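Local coordinates for protein arginine kinase (Cydia pomonella granulosis virus, PDB 6VVG) that probably acts as an ATP-dependent serine/threonine protein kinase, works as a side-to-side dimer, and is captured here with adenosine monophosphate in its nucleotide pocket, at residues 173-178 against 226-231; 211-215 against 234-240. All coordinates share one frame; numbering follows the deposited sequence.

Contact 1: 173-178 against 226-231; sequences YDGTTV and IEPKDM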
ATOM      1  N   TYR A 173     -11.290   4.938 -13.529  1.00 15.14           N
ATOM      2  CA  TYR A 173     -12.375   5.837 -13.139  1.00 17.01           C
ATOM      3  C   TYR A 173     -13.085   5.343 -11.872  1.00 17.13           C
ATOM      4  O   TYR A 173     -14.274   5.029 -11.867  1.00 21.13           O
ATOM      5  CB  TYR A 173     -13.360   5.979 -14.293  1.00 16.61           C
ATOM      6  CG  TYR A 173     -12.871   6.789 -15.470  1.00 16.41           C
ATOM      7  CD1 TYR A 173     -11.872   7.744 -15.325  1.00 16.32           C
ATOM      8  CD2 TYR A 173     -13.421   6.606 -16.733  1.00 18.14           C
ATOM      9  CE1 TYR A 173     -11.432   8.492 -16.406  1.00 13.45           C
ATOM     10  CE2 TYR A 173     -12.992   7.351 -17.820  1.00 20.77           C
ATOM     11  CZ  TYR A 173     -12.000   8.295 -17.648  1.00 16.52           C
ATOM     12  OH  TYR A 173     -11.566   9.038 -18.722  1.00 13.76           O
ATOM     13  N   ASP A 174     -12.325   5.279 -10.783  1.00 15.58           N
ATOM     14  CA  ASP A 174     -12.904   5.007  -9.475  1.00 13.20           C
ATOM     15  C   ASP A 174     -13.213   6.322  -8.761  1.00 14.02           C
ATOM     16  O   ASP A 174     -12.651   7.373  -9.073  1.00 16.91           O
ATOM     17  CB  ASP A 174     -11.965   4.136  -8.635  1.00 13.16           C
ATOM     18  CG  ASP A 174     -10.642   4.815  -8.323  1.00 15.12           C
ATOM     19  OD1 ASP A 174     -10.296   5.818  -8.983  1.00 13.59           O
ATOM     20  OD2 ASP A 174      -9.939   4.330  -7.411  1.00 12.45           O
ATOM     21  N   GLY A 175     -14.140   6.259  -7.816  1.00 12.19           N
ATOM     22  CA  GLY A 175     -14.531   7.450  -7.085  1.00 19.72           C
ATOM     23  C   GLY A 175     -15.688   8.179  -7.739  1.00 13.63           C
ATOM     24  O   GLY A 175     -16.458   7.623  -8.528  1.00 14.81           O
ATOM     25  N   THR A 176     -15.800   9.462  -7.409  1.00 14.66           N
ATOM     26  CA  THR A 176     -16.935  10.278  -7.824  1.00 11.94           C
ATOM     27  C   THR A 176     -16.536  11.189  -8.978  1.00 19.06           C
ATOM     28  O   THR A 176     -15.651  12.042  -8.834  1.00 15.17           O
ATOM     29  CB  THR A 176     -17.467  11.102  -6.653  1.00 19.55           C
ATOM     30  OG1 THR A 176     -17.646  10.252  -5.514  1.00 27.16           O
ATOM     31  CG2 THR A 176     -18.797  11.755  -7.008  1.00 21.36           C
ATOM     32  N   THR A 177     -17.235  11.037 -10.104  1.00 13.42           N
ATOM     33  CA  THR A 177     -16.850  11.704 -11.341  1.00 14.24           C
ATOM     34  C   THR A 177     -16.734  13.211 -11.166  1.00 16.36           C
ATOM     35  O   THR A 177     -15.815  13.834 -11.706  1.00 15.25           O
ATOM     36  CB  THR A 177     -17.870  11.369 -12.432  1.00 14.22           C
ATOM     37  OG1 THR A 177     -17.989   9.945 -12.557  1.00 19.12           O
ATOM     38  CG2 THR A 177     -17.471  11.974 -13.767  1.00 18.61           C
ATOM     39  N   VAL A 178     -17.645  13.817 -10.407  1.00  8.07           N
ATOM     40  CA  VAL A 178     -17.724  15.273 -10.375  1.00 11.43           C
ATOM     41  C   VAL A 178     -16.598  15.872  -9.541  1.00 14.18           C
ATOM     42  O   VAL A 178     -16.477  17.099  -9.437  1.00 11.67           O
ATOM     43  CB  VAL A 178     -19.091  15.753  -9.853  1.00 17.13           C
ATOM     44  CG1 VAL A 178     -20.199  15.416 -10.849  1.00 21.80           C
ATOM     45  CG2 VAL A 178     -19.394  15.144  -8.487  1.00 13.72           C
ATOM     46  N   ILE A 226     -23.642  11.330 -15.930  1.00 40.86           N
ATOM     47  CA  ILE A 226     -22.490  12.193 -16.156  1.00 38.18           C
ATOM     48  C   ILE A 226     -21.230  11.344 -16.248  1.00 22.96           C
ATOM     49  O   ILE A 226     -20.976  10.482 -15.396  1.00 30.12           O
ATOM     50  CB  ILE A 226     -22.380  13.245 -15.043  1.00 30.19           C
ATOM     51  CG1 ILE A 226     -21.431  14.368 -15.466  1.00 28.49           C
ATOM     52  CG2 ILE A 226     -21.881  12.613 -13.751  1.00 47.97           C
ATOM     53  CD1 ILE A 226     -21.948  15.227 -16.599  1.00 32.13           C
ATOM     54  N   GLU A 227     -20.435  11.585 -17.286  1.00 20.76           N
ATOM     55  CA  GLU A 227     -19.250  10.790 -17.547  1.00 24.83           C
ATOM     56  C   GLU A 227     -17.995  11.647 -17.451  1.00 20.13           C
ATOM     57  O   GLU A 227     -18.051  12.867 -17.644  1.00 16.61           O
ATOM     58  CB  GLU A 227     -19.316  10.147 -18.937  1.00 26.67           C
ATOM     59  CG  GLU A 227     -20.410   9.100 -19.086  1.00 30.28           C
ATOM     60  CD  GLU A 227     -20.203   7.895 -18.181  1.00 39.82           C
ATOM     61  OE1 GLU A 227     -19.191   7.858 -17.449  1.00 49.54           O
ATOM     62  OE2 GLU A 227     -21.051   6.978 -18.205  1.00 56.76           O
ATOM     63  N   PRO A 228     -16.847  11.032 -17.154  1.00 15.08           N
ATOM     64  CA  PRO A 228     -15.616  11.832 -16.999  1.00 15.99           C
ATOM     65  C   PRO A 228     -15.377  12.851 -18.108  1.00 13.21           C
ATOM     66  O   PRO A 228     -15.018  14.004 -17.822  1.00 13.57           O
ATOM     67  CB  PRO A 228     -14.522  10.752 -16.964  1.00 17.24           C
ATOM     68  CG  PRO A 228     -15.201   9.580 -16.263  1.00 22.21           C
ATOM     69  CD  PRO A 228     -16.639   9.609 -16.801  1.00 13.27           C
ATOM     70  N   LYS A 229     -15.526  12.453 -19.373  1.00  8.92           N
ATOM     71  CA  LYS A 229     -15.241  13.369 -20.468  1.00  7.75           C
ATOM     72  C   LYS A 229     -16.277  14.480 -20.572  1.00 13.94           C
ATOM     73  O   LYS A 229     -15.986  15.527 -21.157  1.00 13.47           O
ATOM     74  CB  LYS A 229     -15.152  12.590 -21.782  1.00 11.43           C
ATOM     75  CG  LYS A 229     -13.842  11.829 -21.954  1.00 11.76           C
ATOM     76  CD  LYS A 229     -12.665  12.779 -22.125  1.00 13.86           C
ATOM     77  CE  LYS A 229     -11.330  12.047 -22.011  1.00 10.69           C
ATOM     78  NZ  LYS A 229     -11.061  11.159 -23.186  1.00 12.48           N
ATOM     79  N   ASP A 230     -17.474  14.280 -20.014  1.00 13.20           N
ATOM     80  CA  ASP A 230     -18.455  15.358 -19.954  1.00 16.01           C
ATOM     81  C   ASP A 230     -18.024  16.475 -19.014  1.00 13.00           C
ATOM     82  O   ASP A 230     -18.539  17.595 -19.118  1.00 13.92           O
ATOM     83  CB  ASP A 230     -19.813  14.818 -19.504  1.00  9.01           C
ATOM     84  CG  ASP A 230     -20.411  13.837 -20.490  1.00 21.31           C
ATOM     85  OD1 ASP A 230     -20.366  14.111 -21.706  1.00 21.07           O
ATOM     86  OD2 ASP A 230     -20.932  12.792 -20.044  1.00 31.08           O
ATOM     87  N   MET A 231     -17.102  16.198 -18.089  1.00 17.25           N
ATOM     88  CA  MET A 231     -16.655  17.235 -17.169  1.00 11.34           C
ATOM     89  C   MET A 231     -15.748  18.244 -17.862  1.00 16.16           C
ATOM     90  O   MET A 231     -15.728  19.420 -17.479  1.00 14.15           O
ATOM     91  CB  MET A 231     -15.917  16.614 -15.982  1.00 13.96           C
ATOM     92  CG  MET A 231     -16.754  15.704 -15.100  1.00 17.95           C
ATOM     93  SD  MET A 231     -18.289  16.445 -14.517  1.00 15.07           S
ATOM     94  CE  MET A 231     -17.690  17.907 -13.669  1.00 11.38           C
TER
HETATM   95  O   HOH W   1     -20.867   9.325 -12.625  1.00 38.14           O
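The Tyr173 ring has Pro228 on one face. Pro228 CG sits over the ring centre, 3.5 Å from the centroid and 11° off the normal, a CH-pi contact. Residues 173-178 belong to the activation segment of the protein kinase fold. They include the start of the P+1 loop, ahead of the Ser-Pro-Glu version of the APE motif. The partner is the start of helix 228-235, the alphaG helix of kinases. Pro228 CB leans toward the phenol end, 3.6 Å from Tyr173 CZ. The ring also stacks with His187, and a hydrogen bond from its OH to Ile185 O ties down its far end. Thr177 makes the second contact. With OG1 beside the backbone N (chi1 -55°), CG2 lies anti to that N and faces the helix start, 3.6 Å from Pro228 N. The bent Met231 chain brings CG to 4.0 Å from that same Thr177 CG2. Val178 CG1 lies 4.3 Å from Met231 SD and also touches Ile226 CG2. On its polar side, Thr177 OG1 is 2.9 Å from a water, and this water donates a hydrogen bond of 3.0 Å to Ile226 O.

Contact 2: 211-215 against 234-240; sequences YPFDI and LYSKPLP
The Phe213 ring lies between Tyr235 on one face and Pro212 of its own segment on the other. The edge of Tyr235 points at Phe213, an edge-to-face pair with centroids 4.5 Å apart and planes at 52°. Tyr235 CD1 is over the centre of its face, and Pro212 CB over the centre of the opposite one. Leu239 CD1 reaches Pro212 CB at 3.6 Å and, obliquely, Phe213 CE1 at 3.9 Å. Pro240 CD packs on Pro212 O at 3.5 Å. Toward the helix end, Leu234 CD2 touches Asp214 O at 3.6 Å. Asp214 centres an inverse gamma turn. A water takes its N-H at 3.0 Å and donates to Leu234 O at 2.9 Å. Asp214 CG is anti to the backbone N (chi1 -161°), which carries OD2 toward Lys237 NZ, a long salt bridge of 3.8 Å. Further out, Tyr235 OH is hydrogen-bonded to Phe180 O and its ring meets Trp197, which also touches Phe213. Tyr204 backs Pro212 and Leu239. In the kinase C-lobe, the contact fastens the loop after helix 192-208 to the end of helix 228-235. The long salt bridge probably contributes only modestly, with apolar and aromatic packing carrying most of the hold.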
ATOM      1  N   TYR A 211     -21.767  23.901  -5.870  1.00 15.66           N
ATOM      2  CA  TYR A 211     -20.784  23.152  -6.644  1.00 12.39           C
ATOM      3  C   TYR A 211     -20.176  24.058  -7.714  1.00 16.95           C
ATOM      4  O   TYR A 211     -20.897  24.814  -8.372  1.00 13.01           O
ATOM      5  CB  TYR A 211     -21.446  21.926  -7.283  1.00 14.59           C
ATOM      6  CG  TYR A 211     -20.534  21.086  -8.141  1.00 10.19           C
ATOM      7  CD1 TYR A 211     -19.665  20.162  -7.576  1.00 16.37           C
ATOM      8  CD2 TYR A 211     -20.548  21.215  -9.518  1.00 15.01           C
ATOM      9  CE1 TYR A 211     -18.823  19.400  -8.369  1.00 11.53           C
ATOM     10  CE2 TYR A 211     -19.718  20.459 -10.316  1.00 17.47           C
ATOM     11  CZ  TYR A 211     -18.855  19.556  -9.738  1.00 11.72           C
ATOM     12  OH  TYR A 211     -18.025  18.806 -10.540  1.00 18.77           O
ATOM     13  N   PRO A 212     -18.853  24.017  -7.897  1.00 13.62           N
ATOM     14  CA  PRO A 212     -18.223  25.026  -8.769  1.00 10.51           C
ATOM     15  C   PRO A 212     -18.748  25.042 -10.196  1.00 11.02           C
ATOM     16  O   PRO A 212     -18.968  26.126 -10.749  1.00 19.76           O
ATOM     17  CB  PRO A 212     -16.729  24.657  -8.718  1.00 10.44           C
ATOM     18  CG  PRO A 212     -16.682  23.223  -8.167  1.00 11.54           C
ATOM     19  CD  PRO A 212     -17.857  23.158  -7.225  1.00 13.48           C
ATOM     20  N   PHE A 213     -18.947  23.884 -10.816  1.00 13.87           N
ATOM     21  CA  PHE A 213     -19.158  23.804 -12.255  1.00 15.05           C
ATOM     22  C   PHE A 213     -20.630  23.584 -12.593  1.00 16.77           C
ATOM     23  O   PHE A 213     -21.468  23.315 -11.732  1.00 18.18           O
ATOM     24  CB  PHE A 213     -18.280  22.694 -12.839  1.00 12.26           C
ATOM     25  CG  PHE A 213     -16.831  22.815 -12.451  1.00  9.15           C
ATOM     26  CD1 PHE A 213     -16.066  23.876 -12.912  1.00 12.65           C
ATOM     27  CD2 PHE A 213     -16.236  21.884 -11.615  1.00 11.42           C
ATOM     28  CE1 PHE A 213     -14.739  24.001 -12.554  1.00 11.77           C
ATOM     29  CE2 PHE A 213     -14.904  22.006 -11.254  1.00  9.32           C
ATOM     30  CZ  PHE A 213     -14.158  23.066 -11.726  1.00  7.46           C
ATOM     31  N   ASP A 214     -20.929  23.701 -13.887  1.00 18.98           N
ATOM     32  CA  ASP A 214     -22.291  23.928 -14.372  1.00 23.87           C
ATOM     33  C   ASP A 214     -22.991  22.597 -14.630  1.00 22.83           C
ATOM     34  O   ASP A 214     -23.060  22.095 -15.754  1.00 34.02           O
ATOM     35  CB  ASP A 214     -22.245  24.786 -15.632  1.00 23.69           C
ATOM     36  CG  ASP A 214     -23.569  25.457 -15.952  1.00 35.23           C
ATOM     37  OD1 ASP A 214     -24.519  25.335 -15.155  1.00 26.02           O
ATOM     38  OD2 ASP A 214     -23.651  26.110 -17.017  1.00 33.77           O
ATOM     39  N   ILE A 215     -23.558  22.037 -13.561  1.00 23.14           N
ATOM     40  CA  ILE A 215     -24.392  20.849 -13.666  1.00 28.14           C
ATOM     41  C   ILE A 215     -25.565  20.965 -12.699  1.00 37.35           C
ATOM     42  O   ILE A 215     -25.571  21.792 -11.786  1.00 37.53           O
ATOM     43  CB  ILE A 215     -23.612  19.547 -13.382  1.00 34.24           C
ATOM     44  CG1 ILE A 215     -23.079  19.535 -11.948  1.00 26.77           C
ATOM     45  CG2 ILE A 215     -22.466  19.373 -14.365  1.00 37.49           C
ATOM     46  CD1 ILE A 215     -22.326  18.261 -11.581  1.00 41.15           C
ATOM     47  N   LEU A 234     -17.058  21.560 -19.034  1.00 16.89           N
ATOM     48  CA  LEU A 234     -17.462  22.373 -17.895  1.00 15.84           C
ATOM     49  C   LEU A 234     -16.267  23.077 -17.271  1.00 16.99           C
ATOM     50  O   LEU A 234     -16.357  24.254 -16.900  1.00 11.99           O
ATOM     51  CB  LEU A 234     -18.170  21.495 -16.867  1.00 17.76           C
ATOM     52  CG  LEU A 234     -19.390  20.762 -17.425  1.00 20.45           C
ATOM     53  CD1 LEU A 234     -20.082  19.949 -16.348  1.00 21.90           C
ATOM     54  CD2 LEU A 234     -20.365  21.757 -18.057  1.00 17.51           C
ATOM     55  N   TYR A 235     -15.134  22.380 -17.155  1.00 12.93           N
ATOM     56  CA  TYR A 235     -13.937  23.005 -16.607  1.00 14.16           C
ATOM     57  C   TYR A 235     -13.444  24.154 -17.479  1.00 15.26           C
ATOM     58  O   TYR A 235     -12.674  24.994 -17.002  1.00 14.22           O
ATOM     59  CB  TYR A 235     -12.824  21.966 -16.446  1.00 11.82           C
ATOM     60  CG  TYR A 235     -13.150  20.829 -15.497  1.00 10.87           C
ATOM     61  CD1 TYR A 235     -14.221  20.909 -14.618  1.00  7.37           C
ATOM     62  CD2 TYR A 235     -12.382  19.673 -15.487  1.00 12.23           C
ATOM     63  CE1 TYR A 235     -14.518  19.872 -13.754  1.00 11.75           C
ATOM     64  CE2 TYR A 235     -12.673  18.628 -14.629  1.00 10.34           C
ATOM     65  CZ  TYR A 235     -13.739  18.733 -13.766  1.00 16.66           C
ATOM     66  OH  TYR A 235     -14.024  17.691 -12.912  1.00 12.31           O
ATOM     67  N   SER A 236     -13.873  24.211 -18.740  1.00 10.05           N
ATOM     68  CA  SER A 236     -13.460  25.280 -19.639  1.00 15.55           C
ATOM     69  C   SER A 236     -14.261  26.563 -19.451  1.00 20.08           C
ATOM     70  O   SER A 236     -13.862  27.601 -19.986  1.00 20.19           O
ATOM     71  CB  SER A 236     -13.588  24.825 -21.095  1.00 16.96           C
ATOM     72  OG  SER A 236     -12.553  23.925 -21.450  1.00 21.79           O
ATOM     73  N   LYS A 237     -15.371  26.521 -18.725  1.00 19.99           N
ATOM     74  CA  LYS A 237     -16.191  27.703 -18.501  1.00 10.10           C
ATOM     75  C   LYS A 237     -15.685  28.486 -17.300  1.00 17.93           C
ATOM     76  O   LYS A 237     -14.963  27.955 -16.453  1.00 20.50           O
ATOM     77  CB  LYS A 237     -17.648  27.301 -18.288  1.00 12.79           C
ATOM     78  CG  LYS A 237     -18.163  26.281 -19.293  1.00 20.45           C
ATOM     79  CD  LYS A 237     -19.683  26.154 -19.233  1.00 31.68           C
ATOM     80  CE  LYS A 237     -20.192  25.103 -20.213  1.00 48.44           C
ATOM     81  NZ  LYS A 237     -21.588  24.669 -19.906  1.00 53.81           N
ATOM     82  N   PRO A 238     -16.021  29.773 -17.213  1.00 20.22           N
ATOM     83  CA  PRO A 238     -15.540  30.577 -16.082  1.00 14.91           C
ATOM     84  C   PRO A 238     -16.014  30.027 -14.741  1.00 12.55           C
ATOM     85  O   PRO A 238     -17.151  29.572 -14.597  1.00 16.45           O
ATOM     86  CB  PRO A 238     -16.132  31.967 -16.355  1.00 22.68           C
ATOM     87  CG  PRO A 238     -16.308  32.010 -17.873  1.00 24.79           C
ATOM     88  CD  PRO A 238     -16.719  30.585 -18.231  1.00 22.14           C
ATOM     89  N   LEU A 239     -15.129  30.087 -13.751  1.00 14.46           N
ATOM     90  CA  LEU A 239     -15.500  29.755 -12.379  1.00 14.22           C
ATOM     91  C   LEU A 239     -16.280  30.910 -11.774  1.00 16.47           C
ATOM     92  O   LEU A 239     -15.765  32.034 -11.719  1.00 19.81           O
ATOM     93  CB  LEU A 239     -14.259  29.469 -11.545  1.00 16.84           C
ATOM     94  CG  LEU A 239     -14.503  28.768 -10.209  1.00 18.40           C
ATOM     95  CD1 LEU A 239     -14.973  27.327 -10.457  1.00 21.31           C
ATOM     96  CD2 LEU A 239     -13.267  28.785  -9.321  1.00 17.42           C
ATOM     97  N   PRO A 240     -17.518  30.696 -11.320  1.00 24.30           N
ATOM     98  CA  PRO A 240     -18.288  31.812 -10.754  1.00 13.75           C
ATOM     99  C   PRO A 240     -17.606  32.419  -9.535  1.00 20.37           C
ATOM    100  O   PRO A 240     -17.062  31.714  -8.683  1.00 20.28           O
ATOM    101  CB  PRO A 240     -19.630  31.171 -10.379  1.00 21.34           C
ATOM    102  CG  PRO A 240     -19.744  29.954 -11.261  1.00 23.88           C
ATOM    103  CD  PRO A 240     -18.324  29.466 -11.457  1.00 20.83           C
TER
HETATM  104  O   HOH W   2     -18.848  24.993 -15.573  1.00 10.47           O

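Both contacts use helix 228-235 in the kinase C-lobe, away from the nucleotide pocket. Contact 1 sets its start against the activation segment. Contact 2 sets its end, and the chain beyond, against the loop after helix 192-208. Both are partly buried, but the centre of contact 1 is about 17 Å from the centre of the chain and that of contact 2 about 22 Å, further out. Contact 1 packs a partly exposed tyrosine on buried Pro228. Contact 2 centres on buried Phe213 with Tyr235. Each has a bridging water, but only contact 2 adds a salt bridge. They meet directly: Tyr211 OH probably hydrogen-bonds Val178 O at 2.6 Å, and Val178 CG1 packs on Ile215 CD1 at 3.6 Å.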